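Local atomic coordinates of alpha-acetolactate decarboxylase (Bacillus subtilis subsp. subtilis str. 168, PDB entry 5XNE), a protein that converts (2S)-2-acetolactate into (R)-acetoin and carbon dioxide, a step on the route from pyruvate to butane-2,3-diol. Residues T11-G16 with R69-S74; G31-G36 with F109-I114; Y163-A168 with K227-T232. One frame throughout, in Å; residues are numbered along the deposited sequence.

Contact 1. Residues T11-G16 with R69-S74; sequences TSLLDG and RSPFCS
Pro71 and Phe72 receive Leu13, whose forked end reaches them from the last turn of helix 10-14. Ahead of them Ser70 sets the course of the chain: its OG accepts from Phe72 N at 3.0 Å, with an angle of 156° at the hydrogen, which closes an ST turn round the proline. The same OG is bonded to the carbonyl O of Thr37, so the hydroxyl fastens the turn to the end of strand 33-37. Pro71 then offers the rim of its ring, and CG lies 3.8 Å from CD1 of Leu13, with CB of the proline a little farther from the same methyl. Pro71 and Phe72 lie in the link between strands 69-70 and 73-76, which passes beside a helix that ends in a Schellman motif: Gly16, at positive phi, follows the last turn, and its N bonds to Leu13 O at 2.9 Å. Phe72 comes next and crosses the leucine at about a right angle. Both Leu13 methyls press on Phe72 CB from the same side, CD1 and CD2 each at 4.1 Å. With CG of Phe72 anti to the backbone N (chi1 180°), the ring leads away from the leucine, only its near part by Phe72 CD2 meeting the Leu13 CD2 methyl, obliquely, and the side chain comes to about 6 Å from the bound zinc ion. If Leu13 were replaced by alanine, both methyls would vanish, which would probably open a gap beside Pro71 CG and leave the Phe72 ring less firmly placed near the metal. Cys73 packs its side chain on Val7 of strand 3-7; Ser74 follows with OG hydrogen-bonded to Gln6 OE1.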
loop_
_atom_site.group_PDB
_atom_site.type_symbol
_atom_site.label_atom_id
_atom_site.label_comp_id
_atom_site.label_asym_id
_atom_site.label_seq_id
_atom_site.Cartn_x
_atom_site.Cartn_y
_atom_site.Cartn_z
ATOM N N THR B 11 4.618 10.150 -0.235
ATOM C CA THR B 11 3.943 11.355 -0.710
ATOM C C THR B 11 3.676 12.359 0.418
ATOM O O THR B 11 3.614 13.567 0.155
ATOM C CB THR B 11 2.643 11.028 -1.416
ATOM O OG1 THR B 11 1.790 10.290 -0.536
ATOM C CG2 THR B 11 2.927 10.223 -2.702
ATOM N N SER B 12 3.541 11.895 1.661
ATOM C CA SER B 12 3.426 12.839 2.782
ATOM C C SER B 12 4.746 13.567 3.001
ATOM O O SER B 12 4.767 14.786 3.268
ATOM C CB SER B 12 2.966 12.122 4.065
ATOM O OG SER B 12 2.772 13.043 5.147
ATOM N N LEU B 13 5.855 12.840 2.873
ATOM C CA LEU B 13 7.162 13.463 2.940
ATOM C C LEU B 13 7.333 14.506 1.819
ATOM O O LEU B 13 7.824 15.614 2.064
ATOM C CB LEU B 13 8.262 12.394 2.870
ATOM C CG LEU B 13 9.557 12.639 3.634
ATOM C CD1 LEU B 13 9.343 12.759 5.146
ATOM C CD2 LEU B 13 10.571 11.550 3.292
ATOM N N LEU B 14 6.893 14.172 0.605
ATOM C CA LEU B 14 6.971 15.109 -0.514
ATOM C C LEU B 14 6.273 16.422 -0.182
ATOM O O LEU B 14 6.755 17.492 -0.552
ATOM C CB LEU B 14 6.350 14.508 -1.775
ATOM C CG LEU B 14 7.086 13.397 -2.515
ATOM C CD1 LEU B 14 6.283 13.007 -3.759
ATOM C CD2 LEU B 14 8.506 13.821 -2.883
ATOM N N ASP B 15 5.154 16.326 0.537
ATOM C CA ASP B 15 4.339 17.494 0.879
ATOM C C ASP B 15 4.916 18.296 2.054
ATOM O O ASP B 15 4.317 19.274 2.503
ATOM C CB ASP B 15 2.905 17.063 1.201
ATOM C CG ASP B 15 1.939 18.245 1.292
ATOM O OD1 ASP B 15 1.982 19.116 0.398
ATOM O OD2 ASP B 15 1.158 18.313 2.263
ATOM N N GLY B 16 6.072 17.881 2.565
ATOM C CA GLY B 16 6.740 18.644 3.603
ATOM C C GLY B 16 6.285 18.307 5.008
ATOM O O GLY B 16 6.505 19.071 5.948
ATOM N N ARG B 69 12.172 10.434 16.821
ATOM C CA ARG B 69 10.906 10.302 16.089
ATOM C C ARG B 69 11.133 10.295 14.588
ATOM O O ARG B 69 12.122 10.839 14.101
ATOM C CB ARG B 69 9.937 11.435 16.452
ATOM C CG ARG B 69 9.495 11.451 17.916
ATOM C CD ARG B 69 8.692 12.719 18.300
ATOM N NE ARG B 69 7.479 12.978 17.513
ATOM C CZ ARG B 69 6.593 13.937 17.806
ATOM N NH1 ARG B 69 6.788 14.711 18.871
ATOM N NH2 ARG B 69 5.506 14.125 17.055
ATOM N N SER B 70 10.208 9.683 13.848
ATOM C CA SER B 70 10.307 9.646 12.394
ATOM C C SER B 70 8.981 9.871 11.684
ATOM O O SER B 70 7.962 9.340 12.113
ATOM C CB SER B 70 10.868 8.307 11.922
ATOM O OG SER B 70 10.834 8.266 10.508
ATOM N N PRO B 71 9.006 10.616 10.562
ATOM C CA PRO B 71 7.841 10.782 9.686
ATOM C C PRO B 71 7.754 9.718 8.598
ATOM O O PRO B 71 6.735 9.659 7.909
ATOM C CB PRO B 71 8.086 12.148 9.039
ATOM C CG PRO B 71 9.600 12.186 8.887
ATOM C CD PRO B 71 10.142 11.464 10.129
ATOM N N PHE B 72 8.810 8.925 8.424
ATOM C CA PHE B 72 8.897 7.996 7.298
ATOM C C PHE B 72 10.055 7.034 7.493
ATOM O O PHE B 72 11.200 7.455 7.619
ATOM C CB PHE B 72 9.090 8.754 5.977
ATOM C CG PHE B 72 9.198 7.858 4.780
ATOM C CD1 PHE B 72 8.056 7.322 4.205
ATOM C CD2 PHE B 72 10.427 7.534 4.240
ATOM C CE1 PHE B 72 8.140 6.475 3.100
ATOM C CE2 PHE B 72 10.519 6.686 3.132
ATOM C CZ PHE B 72 9.366 6.158 2.564
ATOM N N CYS B 73 9.743 5.741 7.504
ATOM C CA CYS B 73 10.770 4.715 7.611
ATOM C C CYS B 73 10.132 3.361 7.307
ATOM O O CYS B 73 8.895 3.243 7.222
ATOM C CB CYS B 73 11.443 4.736 9.006
ATOM S SG CYS B 73 10.347 4.899 10.439
ATOM N N SER B 74 10.985 2.350 7.112
ATOM C CA SER B 74 10.548 1.013 6.718
ATOM C C SER B 74 11.381 -0.001 7.509
ATOM O O SER B 74 12.601 0.150 7.573
ATOM C CB SER B 74 10.747 0.781 5.208
ATOM O OG SER B 74 10.223 1.831 4.405
#

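Contact 2. Residues G31-G36 with F109-I114; sequences GDFGIG and FYAIRI
Phe33 of strand 33-37 packs on Ala111, Ile112 and Arg113 of strand 109-115 in a near-orthogonal crossing of two β-strands that are not paired with each other. The short strand axes come within 8.6 Å at 94°, and one aromatic side chain bridges the gap, with no hydrogen bond between the segments. Phe33 starts from a classic β bulge, in which it and Asp32 both face Thr76 of strand 73-76. Its CG lies anti to the backbone N (chi1 179°), which sends the ring end-on toward the other strand. There CE1 meets Ala111 CB at 3.6 Å, an oblique approach. Farther along, CE2 is 4.1 Å from Arg113 CB, which stands at the ring edge; the arginine's extended chain leads away to salt bridges with Asp115 and Asp49. Phe158 and Val156 of strand 151-160 also pack on Phe33, Phe158 through an edge-to-face ring contact, and Phe78 adds a further ring, so other aromatic and aliphatic side chains also close round the buried phenylalanine. Between Ala111 and Arg113 the strand presents its backbone, and Ile112 O lies in the plane of the Phe33 ring, at its edge, 3.5 Å from CZ.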
loop_
_atom_site.group_PDB
_atom_site.type_symbol
_atom_site.label_atom_id
_atom_site.label_comp_id
_atom_site.label_asym_id
_atom_site.label_seq_id
_atom_site.Cartn_x
_atom_site.Cartn_y
_atom_site.Cartn_z
ATOM N N GLY B 31 11.089 -4.698 13.669
ATOM C CA GLY B 31 12.150 -5.194 12.825
ATOM C C GLY B 31 13.524 -5.055 13.428
ATOM O O GLY B 31 13.708 -4.405 14.461
ATOM N N ASP B 32 14.487 -5.675 12.760
ATOM C CA ASP B 32 15.892 -5.507 13.111
ATOM C C ASP B 32 16.693 -4.932 11.949
ATOM O O ASP B 32 17.916 -4.922 11.971
ATOM C CB ASP B 32 16.499 -6.842 13.546
ATOM C CG ASP B 32 16.271 -7.957 12.537
ATOM O OD1 ASP B 32 16.182 -7.699 11.316
ATOM O OD2 ASP B 32 16.185 -9.128 12.986
ATOM N N PHE B 33 15.977 -4.429 10.943
ATOM C CA PHE B 33 16.554 -4.002 9.678
ATOM C C PHE B 33 15.669 -2.885 9.134
ATOM O O PHE B 33 14.460 -3.008 9.181
ATOM C CB PHE B 33 16.587 -5.195 8.723
ATOM C CG PHE B 33 17.137 -4.913 7.354
ATOM C CD1 PHE B 33 16.360 -4.275 6.380
ATOM C CD2 PHE B 33 18.398 -5.376 7.004
ATOM C CE1 PHE B 33 16.849 -4.061 5.112
ATOM C CE2 PHE B 33 18.891 -5.181 5.728
ATOM C CZ PHE B 33 18.100 -4.538 4.767
ATOM N N GLY B 34 16.260 -1.805 8.642
ATOM C CA GLY B 34 15.439 -0.793 7.989
ATOM C C GLY B 34 16.154 0.483 7.605
ATOM O O GLY B 34 17.351 0.657 7.888
ATOM N N ILE B 35 15.407 1.364 6.935
ATOM C CA ILE B 35 15.918 2.660 6.468
ATOM C C ILE B 35 14.819 3.702 6.612
ATOM O O ILE B 35 13.658 3.376 6.837
ATOM C CB ILE B 35 16.386 2.627 4.990
ATOM C CG1 ILE B 35 15.237 2.230 4.057
ATOM C CG2 ILE B 35 17.576 1.685 4.809
ATOM C CD1 ILE B 35 15.548 2.431 2.574
ATOM N N GLY B 36 15.192 4.968 6.499
ATOM C CA GLY B 36 14.193 6.019 6.563
ATOM C C GLY B 36 14.846 7.326 6.929
ATOM O O GLY B 36 16.025 7.570 6.639
ATOM N N PHE B 109 7.819 -7.833 -2.063
ATOM C CA PHE B 109 8.734 -6.925 -1.357
ATOM C C PHE B 109 10.001 -7.662 -0.944
ATOM O O PHE B 109 9.931 -8.823 -0.535
ATOM C CB PHE B 109 8.060 -6.347 -0.112
ATOM C CG PHE B 109 6.911 -5.419 -0.411
ATOM C CD1 PHE B 109 5.658 -5.920 -0.767
ATOM C CD2 PHE B 109 7.077 -4.042 -0.317
ATOM C CE1 PHE B 109 4.599 -5.050 -1.049
ATOM C CE2 PHE B 109 6.019 -3.173 -0.590
ATOM C CZ PHE B 109 4.789 -3.682 -0.951
ATOM N N TYR B 110 11.157 -7.000 -1.040
ATOM C CA TYR B 110 12.412 -7.610 -0.591
ATOM C C TYR B 110 13.217 -6.646 0.257
ATOM O O TYR B 110 13.236 -5.444 -0.003
ATOM C CB TYR B 110 13.286 -8.063 -1.778
ATOM C CG TYR B 110 12.589 -9.023 -2.701
ATOM C CD1 TYR B 110 11.831 -8.553 -3.765
ATOM C CD2 TYR B 110 12.664 -10.393 -2.492
ATOM C CE1 TYR B 110 11.170 -9.427 -4.622
ATOM C CE2 TYR B 110 12.004 -11.278 -3.340
ATOM C CZ TYR B 110 11.258 -10.780 -4.400
ATOM O OH TYR B 110 10.597 -11.645 -5.251
ATOM N N ALA B 111 13.890 -7.182 1.265
ATOM C CA ALA B 111 14.951 -6.444 1.928
ATOM C C ALA B 111 16.251 -6.933 1.322
ATOM O O ALA B 111 16.387 -8.122 0.990
ATOM C CB ALA B 111 14.938 -6.666 3.423
ATOM N N ILE B 112 17.202 -6.028 1.157
ATOM C CA ILE B 112 18.461 -6.408 0.534
ATOM C C ILE B 112 19.637 -5.751 1.235
ATOM O O ILE B 112 19.586 -4.586 1.637
ATOM C CB ILE B 112 18.459 -6.061 -0.967
ATOM C CG1 ILE B 112 19.769 -6.499 -1.640
ATOM C CG2 ILE B 112 18.262 -4.590 -1.167
ATOM C CD1 ILE B 112 19.718 -6.381 -3.155
ATOM N N ARG B 113 20.711 -6.529 1.366
ATOM C CA ARG B 113 21.906 -6.108 2.059
ATOM C C ARG B 113 23.137 -6.513 1.265
ATOM O O ARG B 113 23.234 -7.644 0.790
ATOM C CB ARG B 113 21.940 -6.726 3.449
ATOM C CG ARG B 113 23.113 -6.350 4.281
ATOM C CD ARG B 113 22.981 -7.017 5.627
ATOM N NE ARG B 113 24.196 -6.854 6.394
ATOM C CZ ARG B 113 24.293 -7.130 7.685
ATOM N NH1 ARG B 113 23.220 -7.548 8.352
ATOM N NH2 ARG B 113 25.454 -6.963 8.301
ATOM N N ILE B 114 24.048 -5.564 1.121
ATOM C CA ILE B 114 25.321 -5.760 0.448
ATOM C C ILE B 114 26.415 -5.502 1.474
ATOM O O ILE B 114 26.518 -4.387 1.979
ATOM C CB ILE B 114 25.524 -4.771 -0.717
ATOM C CG1 ILE B 114 24.711 -5.099 -1.963
ATOM C CG2 ILE B 114 26.931 -4.754 -1.108
ATOM C CD1 ILE B 114 25.056 -4.145 -3.095
#

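Contact 3. Residues Y163-A168 with K227-T232; sequences YANGIA and KDIETT
The loop that joins strand 151-160 to strand 171-178, the latter carrying zinc ligands His173 and His175, meets helix 225-232 through Ile229, which points its tip at Asn165 and Gly166. CD1 is the atom that touches: it lies 3.7 Å from Gly166 N and 3.8 Å from Gly166 CA. CG1 of the isoleucine stands anti to the carbonyl carbon (chi1 -72°), and the extended branch beyond it brings the methyl onto the loop backbone. Gly166 has a phi of 99°, where a side chain would jam against the carbonyl O of the residue before. This is a tightly turned connection, braced from within: Gly166 N bonds to Ala168 O at 2.9 Å, and Ala168 N to Ala164 O at 3.0 Å. The same loop is hydrogen-bonded through its backbone to Thr11 and Met10, and Ile229 also rests on Met10 and Leu14, so helix 10-14 lies against both partners. Asn165 comes from the direction opposite to Ile229, its OD1 3.9 Å from the Ile229 CD1 methyl. That oxygen finds its polar partner within the loop, in the backbone N of Ser170.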
loop_
_atom_site.group_PDB
_atom_site.type_symbol
_atom_site.label_atom_id
_atom_site.label_comp_id
_atom_site.label_asym_id
_atom_site.label_seq_id
_atom_site.Cartn_x
_atom_site.Cartn_y
_atom_site.Cartn_z
ATOM N N TYR B 163 3.389 -1.085 -7.741
ATOM C CA TYR B 163 2.059 -0.742 -7.223
ATOM C C TYR B 163 2.101 -0.022 -5.864
ATOM O O TYR B 163 1.108 0.575 -5.450
ATOM C CB TYR B 163 1.159 -1.987 -7.138
ATOM C CG TYR B 163 1.677 -3.122 -6.292
ATOM C CD1 TYR B 163 1.726 -3.026 -4.893
ATOM C CD2 TYR B 163 2.089 -4.313 -6.884
ATOM C CE1 TYR B 163 2.200 -4.071 -4.121
ATOM C CE2 TYR B 163 2.549 -5.366 -6.117
ATOM C CZ TYR B 163 2.602 -5.245 -4.733
ATOM O OH TYR B 163 3.069 -6.272 -3.970
ATOM N N ALA B 164 3.247 -0.039 -5.189
ATOM C CA ALA B 164 3.346 0.658 -3.903
ATOM C C ALA B 164 4.112 1.978 -4.016
ATOM O O ALA B 164 4.393 2.631 -2.992
ATOM C CB ALA B 164 3.984 -0.245 -2.848
ATOM N N ASN B 165 4.426 2.399 -5.240
ATOM C CA ASN B 165 5.108 3.682 -5.411
ATOM C C ASN B 165 4.245 4.816 -4.866
ATOM O O ASN B 165 3.052 4.872 -5.138
ATOM C CB ASN B 165 5.442 3.945 -6.877
ATOM C CG ASN B 165 6.561 4.975 -7.048
ATOM O OD1 ASN B 165 7.520 5.028 -6.262
ATOM N ND2 ASN B 165 6.435 5.807 -8.074
ATOM N N GLY B 166 4.850 5.714 -4.099
ATOM C CA GLY B 166 4.077 6.731 -3.410
ATOM C C GLY B 166 3.810 6.397 -1.951
ATOM O O GLY B 166 3.863 7.294 -1.108
ATOM N N ILE B 167 3.515 5.135 -1.635
ATOM C CA ILE B 167 3.609 4.704 -0.249
ATOM C C ILE B 167 5.086 4.602 0.115
ATOM O O ILE B 167 5.562 5.285 1.029
ATOM C CB ILE B 167 2.901 3.371 -0.002
ATOM C CG1 ILE B 167 1.388 3.569 -0.139
ATOM C CG2 ILE B 167 3.256 2.839 1.387
ATOM C CD1 ILE B 167 0.609 2.261 -0.160
ATOM N N ALA B 168 5.813 3.769 -0.613
ATOM C CA ALA B 168 7.264 3.718 -0.490
ATOM C C ALA B 168 7.881 4.163 -1.813
ATOM O O ALA B 168 7.208 4.783 -2.644
ATOM C CB ALA B 168 7.718 2.323 -0.104
ATOM N N LYS B 227 7.240 11.427 -10.601
ATOM C CA LYS B 227 8.425 12.158 -11.033
ATOM C C LYS B 227 9.078 12.889 -9.861
ATOM O O LYS B 227 10.294 13.066 -9.832
ATOM C CB LYS B 227 8.095 13.154 -12.151
ATOM C CG LYS B 227 7.810 14.573 -11.653
ATOM C CD LYS B 227 7.249 15.474 -12.752
ATOM C CE LYS B 227 5.923 14.959 -13.266
ATOM N NZ LYS B 227 5.214 15.863 -14.233
ATOM N N ASP B 228 8.273 13.314 -8.892
ATOM C CA ASP B 228 8.822 14.057 -7.773
ATOM C C ASP B 228 9.663 13.116 -6.915
ATOM O O ASP B 228 10.704 13.507 -6.391
ATOM C CB ASP B 228 7.711 14.721 -6.959
ATOM C CG ASP B 228 7.127 15.946 -7.658
ATOM O OD1 ASP B 228 7.672 16.361 -8.702
ATOM O OD2 ASP B 228 6.134 16.506 -7.154
ATOM N N ILE B 229 9.223 11.869 -6.806
ATOM C CA ILE B 229 10.011 10.856 -6.104
ATOM C C ILE B 229 11.316 10.581 -6.863
ATOM O O ILE B 229 12.384 10.482 -6.254
ATOM C CB ILE B 229 9.203 9.551 -5.906
ATOM C CG1 ILE B 229 8.126 9.767 -4.842
ATOM C CG2 ILE B 229 10.122 8.391 -5.490
ATOM C CD1 ILE B 229 7.196 8.584 -4.632
ATOM N N GLU B 230 11.241 10.482 -8.190
ATOM C CA GLU B 230 12.450 10.340 -9.002
ATOM C C GLU B 230 13.451 11.447 -8.702
ATOM O O GLU B 230 14.647 11.200 -8.557
ATOM C CB GLU B 230 12.119 10.361 -10.492
ATOM C CG GLU B 230 11.538 9.074 -11.037
ATOM C CD GLU B 230 11.705 8.979 -12.543
ATOM O OE1 GLU B 230 12.443 9.817 -13.107
ATOM O OE2 GLU B 230 11.100 8.076 -13.159
ATOM N N THR B 231 12.942 12.668 -8.601
ATOM C CA THR B 231 13.765 13.840 -8.367
ATOM C C THR B 231 14.449 13.826 -7.001
ATOM O O THR B 231 15.649 14.085 -6.900
ATOM C CB THR B 231 12.928 15.126 -8.490
ATOM O OG1 THR B 231 12.537 15.307 -9.857
ATOM C CG2 THR B 231 13.722 16.340 -8.015
ATOM N N THR B 232 13.688 13.531 -5.951
ATOM C CA THR B 232 14.229 13.602 -4.601
ATOM C C THR B 232 15.134 12.410 -4.302
ATOM O O THR B 232 16.108 12.532 -3.554
ATOM C CB THR B 232 13.104 13.678 -3.528
ATOM O OG1 THR B 232 12.326 12.480 -3.544
ATOM C CG2 THR B 232 12.179 14.875 -3.791
#

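Overall arrangement
From the N terminus, helix 10-14 opens contact 1, which closes at 69-74 after a loop of 52 residues. Contact 2 starts inside that loop at 31-36 and closes beyond it at 109-114, so the two cross. Strand 73-76 of contact 1 pairs with strand 33-37 of contact 2, where Ser74 N probably bonds to Ile35 O. Contact 3 follows both in series, closing a span of 58 residues between the loop at 163-168 and helix 225-232. It reaches back to contact 1, where Phe72 CE1 packs on Ile167 O, and to contact 2, where Phe109 touches Tyr163 and Ala164. Helix 10-14, strands 33-37, 73-76 and 109-115, and helix 225-232 are thereby joined.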